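Local coordinates for ABC transporter periplasmic substrate-binding protein (Desulfovibrio alaskensis, PDB 5MY5), which binds tungstate in the periplasm, probably handing it to the membrane part of an ABC transporter for selective uptake, at residues N105-I110 / Y189-R194; M122-A127 / I212-D217; P26-A31 / V76-V81; F95-T100 / A226-P231; Y197-A202 / F261-K266. The protein carries 2 engineered substitutions. All blocks are in the same frame, centred on the assembly; numbering follows the deposited sequence.

Contact 1: N105-I110 / Y189-R194; sequences NDFVII and YTMTDR
Residues 105-110 and 189-193 run as antiparallel neighbours, their axes 159° apart, with Val108 and Thr192 trading both backbone hydrogen bonds, as do Ile110 and Thr190. At the end of the pairing Arg194 N still reaches Asp106 O, and the same two residues then meet through their side chains. Arg194 comes side-on, NE to Asp106 OD1 at 2.7 Å and NH2 to OD2 at 2.9 Å, with carboxylate and guanidinium planes only 20° apart. The NE bond uses the syn lone pair of OD1. Val108 CG1 lies 3.5 Å above one guanidinium face, offset toward its rim. On that side of the sheet Ile110 CG1 and Thr190 CG2 also lie alongside each other at 3.7 Å, while Thr190 OG1 turns to Val139 O. On the other side Met191 makes a Met-aromatic contact with Phe107: its chain bends at the last torsion (chi3 75°), bringing CE to 3.7 Å from Phe107 CD1. Helix 146-155 packs against both residues. Asp193 then caps the start of helix 194-203. In this periplasmic binding protein fold the strand pair thus leads straight into a helix. Arg194 NH2 is shared by Asp106 and Glu215, so two carboxylates serve one guanidinium, which probably offsets the charge of both acids.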
# COMPACT_ATOMS: atom_id res chain seq x y z
N ASN A 105 3.98 4.24 0.13
CA ASN A 105 3.11 4.76 -0.90
C ASN A 105 1.83 5.28 -0.18
O ASN A 105 1.85 5.47 1.03
CB ASN A 105 2.88 3.82 -2.08
CG ASN A 105 2.35 2.44 -1.68
OD1 ASN A 105 2.10 2.20 -0.51
ND2 ASN A 105 2.24 1.50 -2.63
N ASP A 106 0.90 5.75 -0.94
CA ASP A 106 -0.23 6.37 -0.29
C ASP A 106 -1.53 6.11 -1.00
O ASP A 106 -1.61 5.66 -2.10
CB ASP A 106 -0.01 7.87 -0.05
CG ASP A 106 0.02 8.68 -1.34
OD1 ASP A 106 0.23 8.17 -2.46
OD2 ASP A 106 -0.09 9.95 -1.23
N PHE A 107 -2.59 6.44 -0.27
CA PHE A 107 -3.94 6.40 -0.75
C PHE A 107 -4.47 7.80 -0.98
O PHE A 107 -4.03 8.67 -0.32
CB PHE A 107 -4.85 5.63 0.27
CG PHE A 107 -4.50 4.16 0.39
CD1 PHE A 107 -5.04 3.26 -0.43
CD2 PHE A 107 -3.65 3.75 1.44
CE1 PHE A 107 -4.70 1.87 -0.29
CE2 PHE A 107 -3.36 2.40 1.61
CZ PHE A 107 -3.85 1.50 0.72
N VAL A 108 -5.46 7.92 -1.82
CA VAL A 108 -6.12 9.24 -2.14
C VAL A 108 -7.62 9.07 -2.22
O VAL A 108 -8.14 7.96 -2.51
CB VAL A 108 -5.52 9.85 -3.42
CG1 VAL A 108 -3.99 10.14 -3.28
CG2 VAL A 108 -5.77 9.01 -4.55
N ILE A 109 -8.36 10.16 -1.98
CA ILE A 109 -9.80 10.15 -2.30
C ILE A 109 -10.01 10.89 -3.59
O ILE A 109 -9.48 12.02 -3.73
CB ILE A 109 -10.60 10.74 -1.13
CG1 ILE A 109 -10.32 9.87 0.14
CG2 ILE A 109 -12.05 10.81 -1.52
CD1 ILE A 109 -10.81 10.53 1.35
N ILE A 110 -10.76 10.32 -4.49
CA ILE A 110 -11.03 10.86 -5.84
C ILE A 110 -12.50 11.08 -5.96
O ILE A 110 -13.32 10.51 -5.21
CB ILE A 110 -10.45 10.03 -6.95
CG1 ILE A 110 -11.23 8.72 -7.14
CG2 ILE A 110 -9.00 9.79 -6.68
CD1 ILE A 110 -10.77 7.81 -8.21
N TYR A 189 -17.57 9.57 -5.00
CA TYR A 189 -16.25 9.63 -4.41
C TYR A 189 -15.77 8.20 -4.13
O TYR A 189 -16.57 7.34 -3.83
CB TYR A 189 -16.29 10.42 -3.14
CG TYR A 189 -16.60 11.91 -3.39
CD1 TYR A 189 -17.89 12.33 -3.54
CD2 TYR A 189 -15.59 12.80 -3.51
CE1 TYR A 189 -18.17 13.64 -3.79
CE2 TYR A 189 -15.89 14.17 -3.70
CZ TYR A 189 -17.16 14.53 -3.93
OH TYR A 189 -17.44 15.92 -4.07
N THR A 190 -14.46 7.99 -4.08
CA THR A 190 -13.95 6.66 -3.68
C THR A 190 -12.51 6.88 -3.17
O THR A 190 -11.79 7.80 -3.58
CB THR A 190 -14.06 5.63 -4.79
OG1 THR A 190 -13.80 4.33 -4.23
CG2 THR A 190 -13.10 5.83 -5.89
N MET A 191 -12.06 5.98 -2.30
CA MET A 191 -10.66 5.93 -1.87
C MET A 191 -9.97 4.85 -2.73
O MET A 191 -10.47 3.70 -2.86
CB MET A 191 -10.52 5.61 -0.38
CG MET A 191 -9.11 5.69 0.14
SD MET A 191 -8.73 4.62 1.52
CE MET A 191 -8.61 3.06 0.64
N THR A 192 -8.78 5.23 -3.25
CA THR A 192 -7.93 4.32 -4.07
C THR A 192 -6.53 4.43 -3.72
O THR A 192 -6.09 5.42 -3.18
CB THR A 192 -8.13 4.62 -5.55
OG1 THR A 192 -7.38 3.69 -6.37
CG2 THR A 192 -7.77 5.98 -5.92
N ASP A 193 -5.76 3.33 -3.94
CA ASP A 193 -4.29 3.54 -3.88
C ASP A 193 -3.95 4.49 -5.10
O ASP A 193 -4.59 4.41 -6.11
CB ASP A 193 -3.53 2.19 -4.01
CG ASP A 193 -3.89 1.50 -5.27
OD1 ASP A 193 -5.04 1.06 -5.55
OD2 ASP A 193 -2.97 1.41 -6.10
N ARG A 194 -2.88 5.25 -4.87
CA ARG A 194 -2.40 6.16 -5.94
C ARG A 194 -1.98 5.44 -7.17
O ARG A 194 -2.29 5.91 -8.28
CB ARG A 194 -1.29 7.03 -5.48
CG ARG A 194 -0.90 8.16 -6.49
CD ARG A 194 0.25 8.97 -5.91
NE ARG A 194 -0.04 9.74 -4.70
CZ ARG A 194 -0.57 10.97 -4.71
NH1 ARG A 194 -0.91 11.58 -5.83
NH2 ARG A 194 -0.78 11.57 -3.53

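Contact 2: M122-A127 / I212-D217; sequences MTVAAA and ILVEGD
Asp217 OD2 accepts the backbone N-H of Val124 at 2.9 Å, the one direct hydrogen bond between 122-127 and 212-217. The donor stands above the carboxylate plane, 49° out of it, and OD2 also lies 3.2 Å from Thr123 CA. Val124 CG2 packs against the same carboxylate, 3.6 Å from Asp217 CG. Beside this polar point Val214 spreads its two methyls: with CG1 anti to its backbone N (chi1 179°), that branch touches Val124 CG2 at 3.8 Å, and CG2 meets Ala127 CB at 3.7 Å. Val124 is the first residue of helix 124-133, and Thr123 is its N-cap, OG1 accepting from Ala126 N at 3.1 Å. The acid of Asp217 therefore sits at the positive end of the helix dipole, which would be expected to stabilise its negative charge. A water joins Asp217 OD1 to Met122 O, with a weak further bond from Glu215 N. Leu213 and Val214 both face Ile109 of strand 100-112 in a classic beta bulge. Two residues on from Val214, Gly216 has a positive phi of 97°, where a CB would press on the preceding carbonyl oxygen. Farther out, Leu220 packs on Val124 and Val119 on Ala127.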
# COMPACT_ATOMS: atom_id res chain seq x y z
N MET A 122 -9.65 19.38 1.60
CA MET A 122 -9.95 19.17 3.00
C MET A 122 -9.05 18.06 3.55
O MET A 122 -8.47 17.33 2.77
CB MET A 122 -11.42 18.72 3.16
CG MET A 122 -12.45 19.83 3.02
SD MET A 122 -14.12 19.18 3.33
CE MET A 122 -15.13 20.68 3.41
N THR A 123 -8.95 17.96 4.85
CA THR A 123 -8.41 16.76 5.48
C THR A 123 -9.34 15.56 5.22
O THR A 123 -10.51 15.70 4.88
CB THR A 123 -8.33 16.90 6.97
OG1 THR A 123 -9.65 17.01 7.48
CG2 THR A 123 -7.51 18.18 7.37
N VAL A 124 -8.79 14.38 5.34
CA VAL A 124 -9.62 13.12 5.22
C VAL A 124 -10.81 13.12 6.15
O VAL A 124 -11.95 12.89 5.70
CB VAL A 124 -8.76 11.86 5.53
CG1 VAL A 124 -9.59 10.59 5.77
CG2 VAL A 124 -7.86 11.64 4.36
N ALA A 125 -10.64 13.44 7.39
CA ALA A 125 -11.76 13.48 8.31
C ALA A 125 -12.82 14.47 7.92
O ALA A 125 -14.05 14.18 8.00
CB ALA A 125 -11.33 13.62 9.76
N ALA A 126 -12.45 15.67 7.51
CA ALA A 126 -13.44 16.69 7.10
C ALA A 126 -14.12 16.30 5.82
O ALA A 126 -15.33 16.46 5.65
CB ALA A 126 -12.75 18.04 6.98
N ALA A 127 -13.38 15.64 4.91
CA ALA A 127 -13.95 15.29 3.61
C ALA A 127 -15.01 14.20 3.79
O ALA A 127 -16.09 14.27 3.18
CB ALA A 127 -12.86 14.81 2.61
N ILE A 212 -8.06 13.57 -8.26
CA ILE A 212 -7.64 13.48 -6.91
C ILE A 212 -8.10 14.72 -6.16
O ILE A 212 -7.77 15.85 -6.59
CB ILE A 212 -6.10 13.30 -6.70
CG1 ILE A 212 -5.64 11.97 -7.36
CG2 ILE A 212 -5.75 13.45 -5.24
CD1 ILE A 212 -4.12 11.89 -7.38
N LEU A 213 -8.89 14.52 -5.14
CA LEU A 213 -9.46 15.61 -4.34
C LEU A 213 -8.98 15.69 -2.94
O LEU A 213 -8.97 16.75 -2.35
CB LEU A 213 -10.98 15.54 -4.45
CG LEU A 213 -11.67 15.67 -5.77
CD1 LEU A 213 -13.17 15.39 -5.79
CD2 LEU A 213 -11.38 17.11 -6.30
N VAL A 214 -8.52 14.58 -2.33
CA VAL A 214 -7.99 14.63 -1.01
C VAL A 214 -6.71 13.76 -1.02
O VAL A 214 -6.81 12.63 -1.43
CB VAL A 214 -9.00 14.02 0.00
CG1 VAL A 214 -8.47 14.02 1.40
CG2 VAL A 214 -10.37 14.71 -0.11
N GLU A 215 -5.58 14.31 -0.55
CA GLU A 215 -4.26 13.63 -0.57
C GLU A 215 -3.35 14.30 0.41
O GLU A 215 -3.60 15.47 0.78
CB GLU A 215 -3.68 13.61 -2.02
CG GLU A 215 -3.20 15.00 -2.52
CD GLU A 215 -2.59 14.98 -3.91
OE1 GLU A 215 -1.96 13.98 -4.31
OE2 GLU A 215 -2.75 15.97 -4.66
N GLY A 216 -2.32 13.62 0.87
CA GLY A 216 -1.27 14.14 1.69
C GLY A 216 -1.40 13.94 3.14
O GLY A 216 -0.42 14.02 3.90
N ASP A 217 -2.61 13.59 3.58
CA ASP A 217 -2.85 13.41 4.95
C ASP A 217 -2.03 12.22 5.48
O ASP A 217 -2.00 11.18 4.82
CB ASP A 217 -4.33 13.12 5.19
CG ASP A 217 -5.23 14.08 4.54
OD1 ASP A 217 -5.36 14.12 3.30
OD2 ASP A 217 -5.90 14.74 5.36
O HOH W 1 -6.22 16.64 1.82

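Contact 3: P26-A31 / V76-V81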
# COMPACT_ATOMS: atom_id res chain seq x y z
N PRO A 26 24.54 -16.59 -4.13
CA PRO A 26 23.60 -16.49 -2.99
C PRO A 26 22.22 -16.05 -3.43
O PRO A 26 22.06 -15.17 -4.24
CB PRO A 26 24.20 -15.43 -2.13
CG PRO A 26 25.50 -15.02 -2.72
CD PRO A 26 25.64 -15.60 -4.05
N VAL A 27 21.19 -16.66 -2.82
CA VAL A 27 19.82 -16.38 -3.13
C VAL A 27 19.09 -16.04 -1.85
O VAL A 27 19.12 -16.77 -0.85
CB VAL A 27 19.15 -17.59 -3.73
CG1 VAL A 27 17.73 -17.25 -4.14
CG2 VAL A 27 19.91 -18.04 -5.02
N LEU A 28 18.40 -14.91 -1.89
CA LEU A 28 17.59 -14.43 -0.79
C LEU A 28 16.14 -14.61 -1.20
O LEU A 28 15.72 -14.09 -2.25
CB LEU A 28 17.92 -12.94 -0.55
CG LEU A 28 17.03 -12.18 0.52
CD1 LEU A 28 17.06 -12.76 1.92
CD2 LEU A 28 17.43 -10.73 0.53
N MET A 29 15.37 -15.22 -0.32
CA MET A 29 13.95 -15.49 -0.60
C MET A 29 13.06 -14.59 0.22
O MET A 29 13.17 -14.54 1.42
CB MET A 29 13.56 -16.92 -0.21
CG MET A 29 14.32 -18.06 -0.87
SD MET A 29 14.45 -17.94 -2.67
CE MET A 29 12.81 -18.40 -3.10
N MET A 30 12.14 -13.96 -0.46
CA MET A 30 11.28 -12.91 0.14
C MET A 30 9.82 -13.28 -0.08
O MET A 30 9.46 -13.74 -1.09
CB MET A 30 11.55 -11.57 -0.51
CG MET A 30 10.52 -10.49 -0.27
SD MET A 30 10.88 -8.92 -1.13
CE MET A 30 12.22 -8.39 -0.17
N ALA A 31 9.04 -12.93 0.93
CA ALA A 31 7.63 -12.85 0.76
C ALA A 31 7.20 -11.45 0.82
O ALA A 31 7.58 -10.68 1.73
CB ALA A 31 6.92 -13.64 1.84
N VAL A 76 10.67 -18.48 3.79
CA VAL A 76 11.39 -17.31 3.30
C VAL A 76 12.31 -16.72 4.36
O VAL A 76 12.19 -16.98 5.57
CB VAL A 76 10.41 -16.21 2.77
CG1 VAL A 76 9.58 -16.68 1.61
CG2 VAL A 76 9.55 -15.63 3.90
N ASP A 77 13.28 -15.94 3.91
CA ASP A 77 14.22 -15.28 4.74
C ASP A 77 13.83 -13.88 5.26
O ASP A 77 14.38 -13.37 6.23
CB ASP A 77 15.53 -15.13 3.95
CG ASP A 77 16.02 -16.46 3.37
OD1 ASP A 77 16.22 -17.42 4.17
OD2 ASP A 77 16.20 -16.58 2.14
N ILE A 78 12.93 -13.24 4.52
CA ILE A 78 12.57 -11.81 4.80
C ILE A 78 11.18 -11.53 4.26
O ILE A 78 10.75 -12.10 3.29
CB ILE A 78 13.64 -10.89 4.13
CG1 ILE A 78 13.50 -9.50 4.66
CG2 ILE A 78 13.60 -11.00 2.64
CD1 ILE A 78 14.65 -8.61 4.23
N LEU A 79 10.54 -10.61 4.95
CA LEU A 79 9.26 -10.10 4.54
C LEU A 79 9.47 -8.63 4.08
O LEU A 79 10.18 -7.87 4.71
CB LEU A 79 8.27 -10.05 5.73
CG LEU A 79 7.95 -11.34 6.41
CD1 LEU A 79 6.79 -11.15 7.41
CD2 LEU A 79 7.70 -12.49 5.50
N LEU A 80 8.67 -8.28 3.10
CA LEU A 80 8.53 -6.80 2.74
C LEU A 80 7.04 -6.60 2.68
O LEU A 80 6.37 -6.99 1.73
CB LEU A 80 9.21 -6.49 1.39
CG LEU A 80 9.10 -5.03 0.96
CD1 LEU A 80 9.77 -4.07 1.93
CD2 LEU A 80 9.70 -4.94 -0.49
N VAL A 81 6.50 -5.91 3.69
CA VAL A 81 5.04 -5.83 3.82
C VAL A 81 4.65 -4.44 4.31
O VAL A 81 5.53 -3.58 4.48
CB VAL A 81 4.46 -6.92 4.76
CG1 VAL A 81 4.60 -8.30 4.10
CG2 VAL A 81 5.19 -6.89 6.05
O HOH W 2 17.47 -18.35 0.57
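Asp77 leans across to the strand 27-31, and its side chain can be followed outward atom by atom. CB touches the methyl CD1 of Leu28 at 3.5 Å and lies equally close to Met29 O. A chi1 of -53° sets CG anti to the carbonyl carbon, beside the backbone N. From there OD2 takes the N-H of Met29, 2.9 Å from Met29 N, on its anti lone pair, and a water ties the same oxygen to Val27 O. The other oxygen, OD1, turns to Lys238 N just ahead of helix 239-250. In return the backbone N of Asp77 donates to Met29 O, so side chain and main chain of one residue hold both polar groups of another; Ile78 N also reaches Met29 O, weakly. Strands 27-33 and 78-81 then pair in parallel, Ala31 N bonding to Ile78 O and Ala31 O taking Leu80 N. Strand 27-33 also pairs in parallel with 56-62, an alpha/beta sheet core as in other periplasmic binding proteins. One side of this sheet carries Leu28, Met30, Ile78 and Leu80. Met30 CB sits 3.8 Å from Ile78 CG2, and its sulfur reaches Leu80 CB at 3.9 Å; Phe245 of helix 239-250 covers Leu28, Met30 and Ile78. Ala31 CB touches Val76 CG2 and Leu79 CD2, each 3.9 Å away, and Ala67 and Leu68 of helix 64-72 pack on Ala31 and Leu79 respectively.

Contact 4: F95-T100 / A226-P231; sequences FGTART and AIPVNP
Ile227 holds CG2 anti to its backbone N (chi1 -56° for CG1), which sets that methyl against the loop 95-100, 3.9 Å from Gly96 CA and 3.5 Å from Ala98 O. Thr97 has CG2 anti to its carbonyl carbon, and this branch meets Asn230 CA at 3.6 Å. In this part of the binding-protein fold the loop leading into strand 100-112 follows the end of strand 221-228, with an antiparallel pair at Thr100-Ala226 and a separate single bridge at Gly96-Val229, the register shifted by one residue between them. Thr100 and Ala226 exchange two backbone hydrogen bonds at one end; at the other, Thr97 N donates to Pro228 O and Asn230 N to Phe95 O, the latter donor standing 43° above the carbonyl plane. Between the two, Ala98 O receives a CA-H contact from Ile227. Gly96 belongs at the tight spot: a CB there would fall 2.6 Å from Ile227 CG2. Arg99 runs alongside Ile227 in the same direction, CG against CD1 at 4.0 Å, before its chain bends at chi3 (68°) and NE makes a salt bridge with Glu87 of helix 84-92. Thr97 crosses Pro228 at about a right angle, OG1 near the ring carbons, 3.6 Å from CB. Asn230 directs OD1 to Ala232 N. Its ND2 has a weak bond of 3.3 Å to a water, which donates to Gly96 O at 2.7 Å.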
# COMPACT_ATOMS: atom_id res chain seq x y z
N PHE A 95 8.72 -14.53 15.37
CA PHE A 95 8.88 -15.05 13.99
C PHE A 95 9.80 -14.13 13.13
O PHE A 95 10.43 -14.62 12.24
CB PHE A 95 7.56 -15.17 13.28
CG PHE A 95 6.51 -16.02 13.97
CD1 PHE A 95 6.87 -17.07 14.77
CD2 PHE A 95 5.14 -15.73 13.77
CE1 PHE A 95 5.87 -17.86 15.38
CE2 PHE A 95 4.14 -16.49 14.41
CZ PHE A 95 4.55 -17.54 15.23
N GLY A 96 9.90 -12.89 13.54
CA GLY A 96 10.80 -11.86 12.91
C GLY A 96 11.66 -11.19 13.92
O GLY A 96 11.33 -11.20 15.10
N THR A 97 12.80 -10.61 13.52
CA THR A 97 13.70 -10.00 14.43
C THR A 97 13.24 -8.59 14.75
O THR A 97 13.13 -8.14 15.92
CB THR A 97 15.11 -9.98 13.81
OG1 THR A 97 15.06 -9.22 12.59
CG2 THR A 97 15.50 -11.45 13.41
N ALA A 98 12.89 -7.80 13.73
CA ALA A 98 12.50 -6.42 13.91
C ALA A 98 12.01 -5.82 12.58
O ALA A 98 12.35 -6.36 11.49
CB ALA A 98 13.61 -5.58 14.46
N ARG A 99 11.21 -4.77 12.70
CA ARG A 99 10.69 -4.04 11.55
C ARG A 99 11.64 -2.91 11.27
O ARG A 99 11.93 -2.10 12.16
CB ARG A 99 9.34 -3.37 11.79
CG ARG A 99 8.23 -4.29 12.20
CD ARG A 99 7.11 -3.46 12.76
NE ARG A 99 6.49 -2.65 11.76
CZ ARG A 99 6.01 -1.43 11.87
NH1 ARG A 99 6.08 -0.79 13.03
NH2 ARG A 99 5.38 -0.87 10.87
N THR A 100 12.06 -2.76 10.00
CA THR A 100 12.77 -1.56 9.54
C THR A 100 11.89 -0.85 8.53
O THR A 100 11.68 -1.35 7.43
CB THR A 100 14.17 -1.92 8.94
OG1 THR A 100 14.97 -2.54 9.96
CG2 THR A 100 14.88 -0.75 8.48
N ALA A 226 10.70 -3.79 6.11
CA ALA A 226 11.31 -5.09 5.93
C ALA A 226 11.47 -5.76 7.26
O ALA A 226 11.75 -5.07 8.29
CB ALA A 226 12.68 -4.98 5.24
N ILE A 227 11.28 -7.07 7.28
CA ILE A 227 11.44 -7.84 8.54
C ILE A 227 12.15 -9.13 8.22
O ILE A 227 11.61 -10.05 7.62
CB ILE A 227 10.03 -8.22 9.10
CG1 ILE A 227 9.17 -6.98 9.30
CG2 ILE A 227 10.22 -8.92 10.43
CD1 ILE A 227 7.67 -7.26 9.52
N PRO A 228 13.43 -9.24 8.67
CA PRO A 228 14.15 -10.51 8.61
C PRO A 228 13.41 -11.59 9.45
O PRO A 228 13.02 -11.27 10.57
CB PRO A 228 15.52 -10.17 9.19
CG PRO A 228 15.70 -8.70 8.90
CD PRO A 228 14.27 -8.15 9.15
N VAL A 229 13.33 -12.75 8.90
CA VAL A 229 12.76 -13.92 9.67
C VAL A 229 13.82 -14.26 10.72
O VAL A 229 14.98 -14.21 10.50
CB VAL A 229 12.43 -15.03 8.71
CG1 VAL A 229 12.06 -16.36 9.44
CG2 VAL A 229 11.28 -14.66 7.81
N ASN A 230 13.36 -14.58 11.92
CA ASN A 230 14.23 -14.76 13.10
C ASN A 230 14.85 -16.14 13.13
O ASN A 230 14.15 -17.13 13.09
CB ASN A 230 13.38 -14.53 14.36
CG ASN A 230 14.24 -14.34 15.56
OD1 ASN A 230 15.32 -14.88 15.67
ND2 ASN A 230 13.73 -13.55 16.49
N PRO A 231 16.19 -16.23 13.14
CA PRO A 231 16.89 -17.53 13.18
C PRO A 231 16.58 -18.40 14.42
O PRO A 231 16.70 -19.62 14.39
CB PRO A 231 18.39 -17.13 13.14
CG PRO A 231 18.41 -15.73 12.81
CD PRO A 231 17.12 -15.09 13.05
O HOH W 3 11.40 -11.65 17.78

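Contact 5: Y197-A202 / F261-K266; sequences YIKYEA and FKLMGK
Ile198 points toward the turn 263-266, its two branches divided between neighbours: the side chains of Ile198 and Leu263 cross at a slant, with CG2 4.0 Å from Leu263 CD2 and 3.6 Å from Leu263 O, while CD1 reaches Lys266 CB at 3.9 Å. Lys199 runs extended and crosses Leu263 at about a right angle, its CE 3.7 Å from Leu263 CD1, so that the aliphatic chain rather than the amine does the packing. Met264, also extended, lies across Lys199, with Met264 CE 3.8 Å from Lys199 CG. Its sulfur, Met264 SD, is 3.7 Å from Ala202 CB. Glu201 has CG anti to the backbone N (chi1 177°) and extends beyond it to meet Lys266 at about a right angle. Lys266 NZ bonds to Glu201 OE1 at 2.8 Å on the syn side, 34° out of the carboxylate plane, and only weakly to OE2. Leu263 to Lys266 form a type I' beta turn, closed by two backbone hydrogen bonds, with Met264 and Gly265 at positive phi. It links the weakly bonded strand 262-263 to strand 266-271, which pairs with 100-112, while helix 194-203 packs through Tyr200 on helix 176-186 and through Tyr197 on strand 210-214.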
# COMPACT_ATOMS: atom_id res chain seq x y z
N TYR A 197 -4.90 4.70 -9.32
CA TYR A 197 -5.32 5.96 -9.90
C TYR A 197 -4.46 6.38 -11.14
O TYR A 197 -5.02 6.73 -12.19
CB TYR A 197 -5.41 7.10 -8.93
CG TYR A 197 -6.00 8.29 -9.61
CD1 TYR A 197 -7.34 8.30 -9.93
CD2 TYR A 197 -5.20 9.42 -9.96
CE1 TYR A 197 -7.89 9.40 -10.61
CE2 TYR A 197 -5.72 10.46 -10.68
CZ TYR A 197 -7.03 10.45 -10.98
OH TYR A 197 -7.56 11.54 -11.58
N ILE A 198 -3.15 6.38 -10.93
CA ILE A 198 -2.23 6.70 -12.03
C ILE A 198 -2.56 5.84 -13.29
O ILE A 198 -2.62 6.36 -14.45
CB ILE A 198 -0.78 6.58 -11.54
CG1 ILE A 198 -0.40 7.67 -10.57
CG2 ILE A 198 0.16 6.50 -12.78
CD1 ILE A 198 0.84 7.36 -9.81
N LYS A 199 -2.75 4.53 -13.15
CA LYS A 199 -3.03 3.68 -14.30
C LYS A 199 -4.38 4.03 -14.90
O LYS A 199 -4.54 4.08 -16.15
CB LYS A 199 -2.96 2.17 -13.91
CG LYS A 199 -1.52 1.76 -13.55
CD LYS A 199 -1.36 0.31 -13.06
CE LYS A 199 0.15 -0.02 -12.89
NZ LYS A 199 0.47 -1.21 -11.99
N TYR A 200 -5.38 4.25 -14.06
CA TYR A 200 -6.70 4.63 -14.55
C TYR A 200 -6.69 6.03 -15.32
O TYR A 200 -7.28 6.18 -16.39
CB TYR A 200 -7.65 4.75 -13.30
CG TYR A 200 -8.92 5.53 -13.52
CD1 TYR A 200 -9.92 4.97 -14.28
CD2 TYR A 200 -9.13 6.81 -12.94
CE1 TYR A 200 -11.09 5.67 -14.58
CE2 TYR A 200 -10.32 7.47 -13.16
CZ TYR A 200 -11.27 6.90 -13.95
OH TYR A 200 -12.38 7.74 -14.09
N GLU A 201 -6.01 7.01 -14.76
CA GLU A 201 -5.88 8.35 -15.33
C GLU A 201 -5.20 8.22 -16.75
O GLU A 201 -5.68 8.83 -17.72
CB GLU A 201 -4.96 9.13 -14.41
CG GLU A 201 -4.64 10.54 -14.90
CD GLU A 201 -3.62 11.25 -14.05
OE1 GLU A 201 -2.60 10.70 -13.61
OE2 GLU A 201 -3.85 12.42 -13.72
N ALA A 202 -4.20 7.37 -16.86
CA ALA A 202 -3.55 7.10 -18.18
C ALA A 202 -4.43 6.38 -19.19
O ALA A 202 -4.42 6.71 -20.36
CB ALA A 202 -2.21 6.37 -17.96
N PHE A 261 11.65 6.43 -8.30
CA PHE A 261 10.88 5.45 -9.06
C PHE A 261 9.61 6.10 -9.54
O PHE A 261 9.00 6.88 -8.83
CB PHE A 261 10.52 4.22 -8.16
CG PHE A 261 9.68 3.19 -8.84
CD1 PHE A 261 10.23 2.34 -9.76
CD2 PHE A 261 8.30 3.12 -8.62
CE1 PHE A 261 9.48 1.38 -10.41
CE2 PHE A 261 7.59 2.15 -9.30
CZ PHE A 261 8.14 1.31 -10.17
N LYS A 262 9.29 5.84 -10.76
CA LYS A 262 8.06 6.36 -11.43
C LYS A 262 7.21 5.29 -11.94
O LYS A 262 7.66 4.31 -12.52
CB LYS A 262 8.43 7.18 -12.70
CG LYS A 262 9.48 8.22 -12.49
CD LYS A 262 8.89 9.42 -11.84
CE LYS A 262 10.01 10.43 -11.52
NZ LYS A 262 9.48 11.39 -10.62
N LEU A 263 5.90 5.48 -11.80
CA LEU A 263 4.91 4.71 -12.48
C LEU A 263 4.23 5.57 -13.52
O LEU A 263 3.74 6.62 -13.16
CB LEU A 263 3.86 4.22 -11.41
CG LEU A 263 2.75 3.39 -12.01
CD1 LEU A 263 3.24 2.07 -12.58
CD2 LEU A 263 1.55 3.13 -11.05
N MET A 264 4.36 5.18 -14.79
CA MET A 264 3.89 6.00 -15.91
C MET A 264 4.30 7.45 -15.72
O MET A 264 3.53 8.38 -15.86
CB MET A 264 2.40 5.86 -16.10
CG MET A 264 2.08 4.44 -16.42
SD MET A 264 0.33 4.11 -16.53
CE MET A 264 0.50 2.35 -16.75
N GLY A 265 5.55 7.66 -15.35
CA GLY A 265 6.08 8.99 -15.20
C GLY A 265 5.83 9.79 -13.96
O GLY A 265 6.27 10.94 -13.78
N LYS A 266 5.12 9.16 -13.01
CA LYS A 266 4.68 9.83 -11.80
C LYS A 266 5.25 9.17 -10.54
O LYS A 266 5.41 7.95 -10.47
CB LYS A 266 3.15 9.77 -11.81
CG LYS A 266 2.59 10.73 -12.86
CD LYS A 266 1.18 11.18 -12.69
CE LYS A 266 0.76 12.11 -13.80
NZ LYS A 266 -0.57 12.69 -13.49

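How the contacts relate
Contacts 1 and 3 are buried strand pairings on opposite sides of the chain's centre, one antiparallel and one parallel; contacts 2 and 4 are partly buried and mix loop with regular structure, and contact 5 lies at the surface. Contacts 1 and 2 join through strands 100-112 and 210-214, and contacts 3 and 4 through strands 78-81 and 221-228. Contact 5 meets contacts 1 and 2 through Tyr197. Charge serves most of them differently: a two-pronged salt bridge in contact 1, single aspartates receiving backbone N-H groups in contacts 2 and 3, and a lysine-glutamate pair beside aliphatic packing in contact 5. Contact 4 relies on backbone bonds across its two segments.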